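Local coordinates for uncharacterized protein (Legionella longbeachae NSW150, PDB 4JZA) that probably removes the 3-phosphate from phosphatidylinositol 3-phosphate, a phosphoinositide phosphatase activity linked to lipid metabolism in the interaction of this pathogen with its host, at residues Leu102-Ala107 against Val656-Gly662; Leu109-Ile113 against Ala125-Leu129; Val511-Ala515 against Arg527-Leu531. Residue numbers count along the deposited sequence, not the author numbering.

Interaction 1. Residues Leu102-Ala107 against Val656-Gly662; sequences LERFTA and VKNIFIG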
ATOM      1  N   LEU A 102      12.068 -14.468  -2.044  1.00 46.26           N
ATOM      2  CA  LEU A 102      11.362 -13.209  -2.069  1.00 42.27           C
ATOM      3  C   LEU A 102      11.838 -12.299  -0.988  1.00 39.64           C
ATOM      4  O   LEU A 102      11.992 -11.121  -1.250  1.00 38.44           O
ATOM      5  CB  LEU A 102       9.851 -13.390  -1.936  1.00 42.06           C
ATOM      6  CG  LEU A 102       8.977 -12.122  -1.733  1.00 41.54           C
ATOM      7  CD1 LEU A 102       9.156 -11.144  -2.884  1.00 44.64           C
ATOM      8  CD2 LEU A 102       7.515 -12.481  -1.622  1.00 38.37           C
ATOM      9  N   GLU A 103      12.003 -12.797   0.242  1.00 40.88           N
ATOM     10  CA  GLU A 103      12.430 -11.908   1.351  1.00 39.45           C
ATOM     11  C   GLU A 103      13.813 -11.319   1.011  1.00 39.42           C
ATOM     12  O   GLU A 103      14.075 -10.130   1.225  1.00 34.80           O
ATOM     13  CB  GLU A 103      12.475 -12.642   2.675  1.00 41.69           C
ATOM     14  CG  GLU A 103      11.133 -12.988   3.329  1.00 45.59           C
ATOM     15  CD  GLU A 103      11.220 -14.020   4.500  1.00 47.27           C
ATOM     16  OE1 GLU A 103      12.298 -14.191   5.068  1.00 49.76           O
ATOM     17  OE2 GLU A 103      10.222 -14.664   4.897  1.00 49.94           O
ATOM     18  N   ARG A 104      14.676 -12.146   0.419  1.00 40.03           N
ATOM     19  CA  ARG A 104      16.020 -11.718   0.103  1.00 43.20           C
ATOM     20  C   ARG A 104      16.037 -10.640  -0.961  1.00 41.79           C
ATOM     21  O   ARG A 104      16.778  -9.694  -0.843  1.00 42.13           O
ATOM     22  CB  ARG A 104      16.848 -12.886  -0.428  1.00 53.30           C
ATOM     23  CG  ARG A 104      17.452 -13.812   0.627  1.00 64.09           C
ATOM     24  CD  ARG A 104      18.488 -14.766   0.013  1.00 71.39           C
ATOM     25  NE  ARG A 104      19.025 -15.693   1.028  1.00 77.50           N
ATOM     26  CZ  ARG A 104      18.752 -16.997   1.115  1.00 76.37           C
ATOM     27  NH1 ARG A 104      17.938 -17.584   0.237  1.00 79.00           N
ATOM     28  NH2 ARG A 104      19.309 -17.721   2.084  1.00 70.43           N
ATOM     29  N   PHE A 105      15.259 -10.833  -2.019  1.00 39.59           N
ATOM     30  CA  PHE A 105      15.199  -9.903  -3.142  1.00 40.60           C
ATOM     31  C   PHE A 105      14.612  -8.570  -2.685  1.00 39.91           C
ATOM     32  O   PHE A 105      15.105  -7.486  -3.039  1.00 38.06           O
ATOM     33  CB  PHE A 105      14.402 -10.517  -4.307  1.00 39.24           C
ATOM     34  CG  PHE A 105      14.017  -9.530  -5.365  1.00 40.79           C
ATOM     35  CD1 PHE A 105      14.868  -9.259  -6.417  1.00 42.46           C
ATOM     36  CD2 PHE A 105      12.788  -8.854  -5.302  1.00 41.36           C
ATOM     37  CE1 PHE A 105      14.513  -8.331  -7.382  1.00 42.29           C
ATOM     38  CE2 PHE A 105      12.429  -7.911  -6.250  1.00 40.31           C
ATOM     39  CZ  PHE A 105      13.302  -7.639  -7.286  1.00 42.36           C
ATOM     40  N   THR A 106      13.597  -8.652  -1.850  1.00 38.13           N
ATOM     41  CA  THR A 106      12.935  -7.448  -1.418  1.00 39.17           C
ATOM     42  C   THR A 106      13.905  -6.612  -0.535  1.00 38.92           C
ATOM     43  O   THR A 106      14.064  -5.404  -0.714  1.00 36.17           O
ATOM     44  CB  THR A 106      11.589  -7.813  -0.708  1.00 40.18           C
ATOM     45  OG1 THR A 106      10.786  -8.676  -1.549  1.00 36.73           O
ATOM     46  CG2 THR A 106      10.805  -6.566  -0.409  1.00 40.04           C
ATOM     47  N   ALA A 107      14.563  -7.272   0.414  1.00 40.54           N
ATOM     48  CA  ALA A 107      15.540  -6.595   1.303  1.00 39.57           C
ATOM     49  C   ALA A 107      16.638  -5.904   0.522  1.00 39.90           C
ATOM     50  O   ALA A 107      17.057  -4.836   0.902  1.00 37.66           O
ATOM     51  CB  ALA A 107      16.170  -7.583   2.254  1.00 37.41           C
ATOM     52  N   VAL A 656       4.629  -4.596   1.544  1.00 37.75           N
ATOM     53  CA  VAL A 656       6.080  -4.880   1.552  1.00 37.83           C
ATOM     54  C   VAL A 656       6.586  -5.127   2.980  1.00 39.13           C
ATOM     55  O   VAL A 656       7.368  -6.053   3.220  1.00 39.14           O
ATOM     56  CB  VAL A 656       6.874  -3.756   0.894  1.00 37.92           C
ATOM     57  CG1 VAL A 656       8.349  -4.013   0.880  1.00 39.33           C
ATOM     58  CG2 VAL A 656       6.470  -3.622  -0.542  1.00 40.56           C
ATOM     59  N   LYS A 657       6.109  -4.342   3.940  1.00 40.43           N
ATOM     60  CA  LYS A 657       6.563  -4.519   5.312  1.00 41.24           C
ATOM     61  C   LYS A 657       6.212  -5.888   5.832  1.00 42.66           C
ATOM     62  O   LYS A 657       6.907  -6.386   6.672  1.00 45.64           O
ATOM     63  CB  LYS A 657       6.029  -3.469   6.264  1.00 38.80           C
ATOM     64  CG  LYS A 657       4.544  -3.464   6.479  1.00 41.56           C
ATOM     65  CD  LYS A 657       4.210  -2.244   7.348  1.00 44.01           C
ATOM     66  CE  LYS A 657       3.013  -2.422   8.285  1.00 47.24           C
ATOM     67  NZ  LYS A 657       1.699  -2.185   7.634  1.00 50.66           N
ATOM     68  N   ASN A 658       5.160  -6.513   5.326  1.00 43.19           N
ATOM     69  CA  ASN A 658       4.791  -7.817   5.834  1.00 42.80           C
ATOM     70  C   ASN A 658       5.421  -8.963   5.094  1.00 47.03           C
ATOM     71  O   ASN A 658       5.156 -10.118   5.412  1.00 47.96           O
ATOM     72  CB  ASN A 658       3.299  -8.014   5.889  1.00 38.90           C
ATOM     73  CG  ASN A 658       2.627  -7.050   6.819  1.00 38.89           C
ATOM     74  OD1 ASN A 658       3.191  -6.514   7.760  1.00 39.23           O
ATOM     75  ND2 ASN A 658       1.419  -6.816   6.542  1.00 41.98           N
ATOM     76  N   ILE A 659       6.257  -8.668   4.121  1.00 48.73           N
ATOM     77  CA  ILE A 659       7.034  -9.717   3.524  1.00 50.53           C
ATOM     78  C   ILE A 659       7.972 -10.243   4.631  1.00 56.37           C
ATOM     79  O   ILE A 659       8.269 -11.438   4.677  1.00 55.79           O
ATOM     80  CB  ILE A 659       7.710  -9.174   2.245  1.00 50.04           C
ATOM     81  CG1 ILE A 659       6.597  -8.853   1.240  1.00 51.04           C
ATOM     82  CG2 ILE A 659       8.731 -10.143   1.652  1.00 47.59           C
ATOM     83  CD1 ILE A 659       7.030  -8.825  -0.214  1.00 49.71           C
ATOM     84  N   PHE A 660       8.373  -9.364   5.556  1.00 66.00           N
ATOM     85  CA  PHE A 660       9.274  -9.731   6.701  1.00 74.83           C
ATOM     86  C   PHE A 660       8.565 -10.158   8.001  1.00 74.47           C
ATOM     87  O   PHE A 660       9.172 -10.193   9.070  1.00 80.28           O
ATOM     88  CB  PHE A 660      10.305  -8.608   6.920  1.00 71.20           C
ATOM     89  CG  PHE A 660      10.948  -8.230   5.651  1.00 73.77           C
ATOM     90  CD1 PHE A 660      11.960  -9.049   5.119  1.00 78.93           C
ATOM     91  CD2 PHE A 660      10.447  -7.188   4.903  1.00 67.02           C
ATOM     92  CE1 PHE A 660      12.522  -8.777   3.899  1.00 68.99           C
ATOM     93  CE2 PHE A 660      10.998  -6.909   3.685  1.00 72.24           C
ATOM     94  CZ  PHE A 660      12.037  -7.698   3.180  1.00 73.64           C
ATOM     95  N   ILE A 661       7.299 -10.534   7.869  1.00 78.15           N
ATOM     96  CA  ILE A 661       6.488 -11.076   8.959  1.00 80.94           C
ATOM     97  C   ILE A 661       6.586 -12.641   9.084  1.00 88.64           C
ATOM     98  O   ILE A 661       6.276 -13.181  10.130  1.00 90.59           O
ATOM     99  CB  ILE A 661       5.026 -10.612   8.742  1.00 78.13           C
ATOM    100  CG1 ILE A 661       4.372 -10.011   9.995  1.00 75.12           C
ATOM    101  CG2 ILE A 661       4.225 -11.731   8.112  1.00 82.48           C
ATOM    102  CD1 ILE A 661       2.922  -9.560   9.770  1.00 72.37           C
ATOM    103  N   GLY A 662       7.032 -13.371   8.052  1.00 98.62           N
ATOM    104  CA  GLY A 662       7.116 -14.870   8.111  1.00 91.03           C
ATOM    105  C   GLY A 662       8.482 -15.415   8.513  1.00 90.66           C
ATOM    106  O   GLY A 662       9.270 -15.869   7.666  1.00 79.68           O
TER
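Residues Leu102-Ala107 form regular helix, with Thr106 N bonded to Leu102 O (3.0 Å) and Ala107 N to Glu103 O (3.0 Å). Val656-Gly662 is a compact, turning segment in which Ile659 N reaches Val656 O at 3.0 Å. The backbones come nearest at Glu103 and Ile659, whose CA atoms are 6.2 Å apart, and are wider at Thr106 and Val656 (CA to CA 7.9 Å). Ile659 points its CA-CB bond toward the helix and packs into it: its CG2 lies 3.9 Å from Leu102 CG, and its CD1 4.0 Å from Thr106 OG1. That hydroxyl can sit beside an apolar methyl because it donates to Leu102 O at 2.7 Å within its own helix, while Thr106 CG2 meets Val656 CG1 at 3.8 Å. Phe660 turns the edge of its ring to the same helical turn. Glu103 O (3.4 Å from Phe660 CE1) and Ala107 N (3.8 Å from Phe660 CZ) lie at the ring edge, and Ala107 CB is 4.2 Å from Phe660 CE1. At the outer end, Glu103 approaches the poorly ordered Gly662, but its carboxylate has its hydrogen-bonding partners in His99 and Tyr670. Leu52 of helix 41-62 touches both Thr106 and Val656, extending the apolar interface. This is loop-on-helix packing within an alpha-helical part of the alpha/beta fold: the connection between helices 643-652 and 676-702 lies against helix 95-116, joining parts of the chain 549 residues apart.

Interaction 2. Residues Leu109-Ile113 against Ala125-Leu129; sequences LIELI and AVELL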
ATOM      1  N   LEU A 109      16.255  -4.499  -2.400  1.00 41.87           N
ATOM      2  CA  LEU A 109      15.713  -3.255  -2.946  1.00 41.27           C
ATOM      3  C   LEU A 109      15.554  -2.207  -1.890  1.00 40.33           C
ATOM      4  O   LEU A 109      15.842  -1.034  -2.136  1.00 37.27           O
ATOM      5  CB  LEU A 109      14.353  -3.442  -3.597  1.00 40.76           C
ATOM      6  CG  LEU A 109      14.241  -4.431  -4.758  1.00 45.08           C
ATOM      7  CD1 LEU A 109      12.896  -4.229  -5.408  1.00 48.51           C
ATOM      8  CD2 LEU A 109      15.287  -4.309  -5.823  1.00 47.52           C
ATOM      9  N   ILE A 110      15.054  -2.620  -0.734  1.00 41.50           N
ATOM     10  CA  ILE A 110      14.774  -1.690   0.360  1.00 42.76           C
ATOM     11  C   ILE A 110      16.071  -1.000   0.773  1.00 43.52           C
ATOM     12  O   ILE A 110      16.106   0.191   1.078  1.00 40.05           O
ATOM     13  CB  ILE A 110      14.139  -2.490   1.521  1.00 45.40           C
ATOM     14  CG1 ILE A 110      12.726  -2.830   1.152  1.00 45.60           C
ATOM     15  CG2 ILE A 110      14.096  -1.744   2.847  1.00 47.59           C
ATOM     16  CD1 ILE A 110      12.325  -4.117   1.820  1.00 48.45           C
ATOM     17  N   GLU A 111      17.148  -1.773   0.771  1.00 44.85           N
ATOM     18  CA  GLU A 111      18.403  -1.307   1.296  1.00 49.53           C
ATOM     19  C   GLU A 111      19.007  -0.316   0.264  1.00 48.65           C
ATOM     20  O   GLU A 111      19.488   0.764   0.616  1.00 45.61           O
ATOM     21  CB  GLU A 111      19.259  -2.534   1.699  1.00 55.64           C
ATOM     22  CG  GLU A 111      20.661  -2.630   1.162  1.00 67.42           C
ATOM     23  CD  GLU A 111      21.434  -3.901   1.585  1.00 75.79           C
ATOM     24  OE1 GLU A 111      21.204  -5.010   0.975  1.00 61.77           O
ATOM     25  OE2 GLU A 111      22.343  -3.737   2.479  1.00 75.59           O
ATOM     26  N   LEU A 112      18.940  -0.686  -1.010  1.00 44.90           N
ATOM     27  CA  LEU A 112      19.333   0.192  -2.095  1.00 42.15           C
ATOM     28  C   LEU A 112      18.558   1.506  -2.076  1.00 41.03           C
ATOM     29  O   LEU A 112      19.117   2.564  -2.304  1.00 39.36           O
ATOM     30  CB  LEU A 112      19.120  -0.519  -3.414  1.00 42.53           C
ATOM     31  CG  LEU A 112      19.454   0.319  -4.605  1.00 44.92           C
ATOM     32  CD1 LEU A 112      20.901   0.731  -4.440  1.00 51.37           C
ATOM     33  CD2 LEU A 112      19.318  -0.458  -5.864  1.00 43.84           C
ATOM     34  N   ILE A 113      17.267   1.434  -1.782  1.00 42.32           N
ATOM     35  CA  ILE A 113      16.446   2.628  -1.603  1.00 42.02           C
ATOM     36  C   ILE A 113      16.873   3.446  -0.390  1.00 43.40           C
ATOM     37  O   ILE A 113      17.039   4.644  -0.483  1.00 42.92           O
ATOM     38  CB  ILE A 113      14.967   2.261  -1.516  1.00 44.20           C
ATOM     39  CG1 ILE A 113      14.501   1.739  -2.874  1.00 44.71           C
ATOM     40  CG2 ILE A 113      14.115   3.452  -1.095  1.00 44.40           C
ATOM     41  CD1 ILE A 113      13.204   0.968  -2.796  1.00 44.65           C
ATOM     42  N   ALA A 125      12.059   3.568   3.598  1.00 41.59           N
ATOM     43  CA  ALA A 125      12.396   2.922   2.361  1.00 41.49           C
ATOM     44  C   ALA A 125      11.363   1.876   2.007  1.00 42.55           C
ATOM     45  O   ALA A 125      11.083   1.641   0.839  1.00 41.94           O
ATOM     46  CB  ALA A 125      13.758   2.291   2.440  1.00 40.55           C
ATOM     47  N   VAL A 126      10.804   1.245   3.022  1.00 44.90           N
ATOM     48  CA  VAL A 126       9.795   0.240   2.815  1.00 44.28           C
ATOM     49  C   VAL A 126       8.579   0.918   2.226  1.00 47.84           C
ATOM     50  O   VAL A 126       8.048   0.471   1.220  1.00 47.68           O
ATOM     51  CB  VAL A 126       9.510  -0.488   4.135  1.00 44.88           C
ATOM     52  CG1 VAL A 126       8.152  -1.169   4.118  1.00 47.80           C
ATOM     53  CG2 VAL A 126      10.640  -1.493   4.410  1.00 43.48           C
ATOM     54  N   GLU A 127       8.167   2.029   2.829  1.00 49.73           N
ATOM     55  CA  GLU A 127       6.969   2.720   2.402  1.00 45.39           C
ATOM     56  C   GLU A 127       7.124   3.301   1.021  1.00 43.94           C
ATOM     57  O   GLU A 127       6.163   3.372   0.259  1.00 45.21           O
ATOM     58  CB  GLU A 127       6.596   3.788   3.401  1.00 48.49           C
ATOM     59  CG  GLU A 127       6.202   3.166   4.732  1.00 59.16           C
ATOM     60  CD  GLU A 127       6.252   4.128   5.930  1.00 70.05           C
ATOM     61  OE1 GLU A 127       6.657   5.308   5.770  1.00 70.47           O
ATOM     62  OE2 GLU A 127       5.884   3.676   7.053  1.00 70.09           O
ATOM     63  N   LEU A 128       8.319   3.737   0.678  1.00 43.06           N
ATOM     64  CA  LEU A 128       8.552   4.234  -0.693  1.00 41.02           C
ATOM     65  C   LEU A 128       8.297   3.167  -1.774  1.00 39.19           C
ATOM     66  O   LEU A 128       7.535   3.418  -2.728  1.00 36.57           O
ATOM     67  CB  LEU A 128       9.963   4.761  -0.865  1.00 37.63           C
ATOM     68  CG  LEU A 128      10.242   6.110  -0.257  1.00 36.65           C
ATOM     69  CD1 LEU A 128      11.730   6.410  -0.366  1.00 37.01           C
ATOM     70  CD2 LEU A 128       9.455   7.215  -0.924  1.00 37.60           C
ATOM     71  N   LEU A 129       8.898   1.986  -1.605  1.00 35.15           N
ATOM     72  CA  LEU A 129       8.618   0.841  -2.505  1.00 34.22           C
ATOM     73  C   LEU A 129       7.117   0.400  -2.552  1.00 34.51           C
ATOM     74  O   LEU A 129       6.523   0.202  -3.611  1.00 33.15           O
ATOM     75  CB  LEU A 129       9.461  -0.352  -2.079  1.00 33.16           C
ATOM     76  CG  LEU A 129       9.476  -1.550  -3.034  1.00 33.24           C
ATOM     77  CD1 LEU A 129       9.890  -1.158  -4.420  1.00 33.46           C
ATOM     78  CD2 LEU A 129      10.356  -2.681  -2.525  1.00 32.09           C
TER
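Two helical segments joined by a short connection cross steeply here: their N-to-C directions differ by 109° and their axes approach to 8.9 Å. The tightest point is where Ala125 faces Ile110, with CA atoms 5.6 Å apart. The small methyl of Ala125 makes this possible, as its CB settles 3.4 Å from Ile110 O and 3.7 Å from Ile113 CG2. Larger side chains fill the space around it. Ile113, directed toward the partner helix, fits among Ala125, Leu128 and Leu129: its CG2 is 3.9 Å from Leu128 CD1 and its CD1 4.0 Å from Leu129 CB. In return, Leu129 reaches across to Leu109, with Leu129 CD2 4.1 Å from Leu109 CD1 and 4.4 Å from Ile110 CG1. Val126 packs on the flank, its CG2 lying 3.8 Å from Ile110 CG2. Leu59 of helix 41-62 touches both Ile113 and Leu128, so a third helix continues the packing. All seven side-chain contacts between the segments are apolar, and the steep crossing is held by complementary shape and buried hydrocarbon. Such chemistry implies cohesion through exclusion of water, consistent with the close approach that Ala125 allows at Ile110.

Interaction 3. Residues Val511-Ala515 against Arg527-Leu531; sequences VLESA and RELFL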
ATOM      1  N   VAL A 511     -31.400 -18.433  11.755  1.00 57.07           N
ATOM      2  CA  VAL A 511     -29.967 -18.379  11.926  1.00 53.89           C
ATOM      3  C   VAL A 511     -29.592 -17.298  12.956  1.00 52.76           C
ATOM      4  O   VAL A 511     -28.812 -17.530  13.856  1.00 55.55           O
ATOM      5  CB  VAL A 511     -29.298 -18.153  10.555  1.00 51.03           C
ATOM      6  CG1 VAL A 511     -27.829 -17.966  10.731  1.00 51.08           C
ATOM      7  CG2 VAL A 511     -29.564 -19.357   9.650  1.00 50.83           C
ATOM      8  N   LEU A 512     -30.168 -16.124  12.845  1.00 54.81           N
ATOM      9  CA  LEU A 512     -29.973 -15.081  13.844  1.00 60.03           C
ATOM     10  C   LEU A 512     -30.229 -15.589  15.260  1.00 64.20           C
ATOM     11  O   LEU A 512     -29.434 -15.334  16.156  1.00 63.79           O
ATOM     12  CB  LEU A 512     -30.938 -13.942  13.580  1.00 69.04           C
ATOM     13  CG  LEU A 512     -30.402 -12.542  13.742  1.00 79.27           C
ATOM     14  CD1 LEU A 512     -30.342 -11.931  12.361  1.00 88.03           C
ATOM     15  CD2 LEU A 512     -31.343 -11.724  14.604  1.00 83.63           C
ATOM     16  N   GLU A 513     -31.342 -16.318  15.459  1.00 71.03           N
ATOM     17  CA  GLU A 513     -31.746 -16.802  16.801  1.00 69.22           C
ATOM     18  C   GLU A 513     -30.926 -17.992  17.319  1.00 65.15           C
ATOM     19  O   GLU A 513     -30.808 -18.193  18.536  1.00 63.62           O
ATOM     20  CB  GLU A 513     -33.246 -17.135  16.847  1.00 72.93           C
ATOM     21  CG  GLU A 513     -34.152 -15.913  16.991  1.00 76.63           C
ATOM     22  CD  GLU A 513     -35.638 -16.280  17.023  1.00 85.69           C
ATOM     23  OE1 GLU A 513     -35.967 -17.427  17.407  1.00 85.07           O
ATOM     24  OE2 GLU A 513     -36.479 -15.429  16.641  1.00 84.73           O
ATOM     25  N   SER A 514     -30.330 -18.740  16.390  1.00 63.84           N
ATOM     26  CA  SER A 514     -29.574 -19.948  16.689  1.00 59.60           C
ATOM     27  C   SER A 514     -28.468 -19.747  17.706  1.00 62.41           C
ATOM     28  O   SER A 514     -28.011 -20.718  18.301  1.00 68.08           O
ATOM     29  CB  SER A 514     -28.954 -20.503  15.426  1.00 57.59           C
ATOM     30  OG  SER A 514     -27.851 -19.697  15.083  1.00 59.24           O
ATOM     31  N   ALA A 515     -28.028 -18.508  17.894  1.00 67.97           N
ATOM     32  CA  ALA A 515     -27.018 -18.173  18.909  1.00 74.26           C
ATOM     33  C   ALA A 515     -27.506 -18.283  20.374  1.00 80.60           C
ATOM     34  O   ALA A 515     -26.701 -18.508  21.267  1.00 73.61           O
ATOM     35  CB  ALA A 515     -26.466 -16.770  18.660  1.00 70.97           C
ATOM     36  N   ARG A 527     -22.286 -19.446  10.933  1.00 42.31           N
ATOM     37  CA  ARG A 527     -23.463 -18.668  11.200  1.00 45.89           C
ATOM     38  C   ARG A 527     -23.284 -17.321  10.523  1.00 50.03           C
ATOM     39  O   ARG A 527     -24.211 -16.847   9.825  1.00 50.99           O
ATOM     40  CB  ARG A 527     -23.706 -18.501  12.684  1.00 48.37           C
ATOM     41  CG  ARG A 527     -24.811 -17.502  13.020  1.00 50.12           C
ATOM     42  CD  ARG A 527     -25.264 -17.657  14.470  1.00 52.80           C
ATOM     43  NE  ARG A 527     -26.137 -16.571  14.881  1.00 54.13           N
ATOM     44  CZ  ARG A 527     -25.736 -15.361  15.253  1.00 53.56           C
ATOM     45  NH1 ARG A 527     -24.445 -15.045  15.287  1.00 56.49           N
ATOM     46  NH2 ARG A 527     -26.646 -14.448  15.592  1.00 52.81           N
ATOM     47  N   GLU A 528     -22.092 -16.725  10.686  1.00 46.96           N
ATOM     48  CA  GLU A 528     -21.787 -15.448  10.044  1.00 48.03           C
ATOM     49  C   GLU A 528     -21.921 -15.432   8.514  1.00 44.30           C
ATOM     50  O   GLU A 528     -22.354 -14.444   7.947  1.00 46.41           O
ATOM     51  CB  GLU A 528     -20.382 -14.983  10.414  1.00 50.61           C
ATOM     52  CG  GLU A 528     -20.232 -14.658  11.880  1.00 55.38           C
ATOM     53  CD  GLU A 528     -21.150 -13.564  12.391  1.00 57.73           C
ATOM     54  OE1 GLU A 528     -21.431 -12.611  11.699  1.00 58.85           O
ATOM     55  OE2 GLU A 528     -21.575 -13.608  13.529  1.00 52.01           O
ATOM     56  N   LEU A 529     -21.495 -16.493   7.861  1.00 41.46           N
ATOM     57  CA  LEU A 529     -21.491 -16.524   6.443  1.00 43.94           C
ATOM     58  C   LEU A 529     -22.905 -16.645   5.990  1.00 47.81           C
ATOM     59  O   LEU A 529     -23.278 -16.051   4.963  1.00 50.66           O
ATOM     60  CB  LEU A 529     -20.672 -17.699   5.939  1.00 47.37           C
ATOM     61  CG  LEU A 529     -19.172 -17.620   6.228  1.00 48.19           C
ATOM     62  CD1 LEU A 529     -18.536 -18.898   5.735  1.00 53.39           C
ATOM     63  CD2 LEU A 529     -18.517 -16.447   5.541  1.00 50.11           C
ATOM     64  N   PHE A 530     -23.695 -17.412   6.754  1.00 46.18           N
ATOM     65  CA  PHE A 530     -25.121 -17.535   6.465  1.00 44.44           C
ATOM     66  C   PHE A 530     -25.885 -16.245   6.718  1.00 45.15           C
ATOM     67  O   PHE A 530     -26.702 -15.840   5.896  1.00 46.37           O
ATOM     68  CB  PHE A 530     -25.768 -18.673   7.241  1.00 43.64           C
ATOM     69  CG  PHE A 530     -25.738 -19.967   6.514  1.00 41.67           C
ATOM     70  CD1 PHE A 530     -26.637 -20.214   5.530  1.00 39.85           C
ATOM     71  CD2 PHE A 530     -24.792 -20.929   6.811  1.00 41.37           C
ATOM     72  CE1 PHE A 530     -26.603 -21.397   4.841  1.00 40.50           C
ATOM     73  CE2 PHE A 530     -24.749 -22.128   6.137  1.00 39.75           C
ATOM     74  CZ  PHE A 530     -25.669 -22.366   5.150  1.00 41.28           C
ATOM     75  N   LEU A 531     -25.619 -15.573   7.829  1.00 44.76           N
ATOM     76  CA  LEU A 531     -26.218 -14.279   8.024  1.00 43.53           C
ATOM     77  C   LEU A 531     -25.856 -13.361   6.907  1.00 44.91           C
ATOM     78  O   LEU A 531     -26.739 -12.724   6.394  1.00 46.80           O
ATOM     79  CB  LEU A 531     -25.770 -13.657   9.315  1.00 46.32           C
ATOM     80  CG  LEU A 531     -26.293 -14.395  10.541  1.00 48.95           C
ATOM     81  CD1 LEU A 531     -25.664 -13.711  11.720  1.00 50.63           C
ATOM     82  CD2 LEU A 531     -27.816 -14.366  10.647  1.00 49.61           C
TER
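Arg527 extends from helix 524-542 to the C-terminal part of helix 501-513, its first three side-chain torsions all t. From there its guanidinium donates twice to backbone carbonyls: Arg527 NE to Val511 O at 3.0 Å (N-H...O angle 148°) and Arg527 NH2 to Leu512 O at 3.0 Å (160°). Both acceptors lie near the guanidinium plane, as in-plane N-H groups require. Val511 O is shared, for Ser514 OG also donates to it at 2.7 Å and Ser514 N reaches it weakly at 3.2 Å. The remaining nitrogen, Arg527 NH1, gives a hydrogen bond to Thr477 O. The salt bridge between Arg527 NH1 and Glu528 OE2 is long, at 3.7 Å, and Glu528 OE1 bonds to Thr477 OG1. Ala515 lies over one face of the guanidinium, with its CB 3.8 Å from Arg527 CZ. Beside this polar site, Val511 CG1 touches Leu531 CD2 at 3.6 Å and Phe530 CB at 4.1 Å, while Leu512 CD1 is 3.9 Å from Leu531 CD2. The arginine thus binds two successive backbone carbonyls, Val511 O and Leu512 O. Its buried N-H groups find oriented oxygen acceptors, so directional bonding and apolar packing together join the two segments.

How the interactions relate
All three contacts are largely buried, but they occupy different places. Interactions 1 and 2 share helix 95-116, have centres 11 Å apart and touch directly: Phe660 CE2 lies 3.6 Å from Ile110 CD1, and Val656 CG1 is 4.2 Å from Leu129 CD2. They form one continuous apolar region near the centre of the chain, although interaction 1 has a more open edge at Gly662. Interaction 3 is remote, its centre 39 Å from that of interaction 1 and 45 Å from that of interaction 2. It alone has hydrogen bonds between its segments. Interactions 2 and 3 each join consecutive helices, their segments 12 residues apart at the closest ends, whereas interaction 1 closes a loop enclosing both.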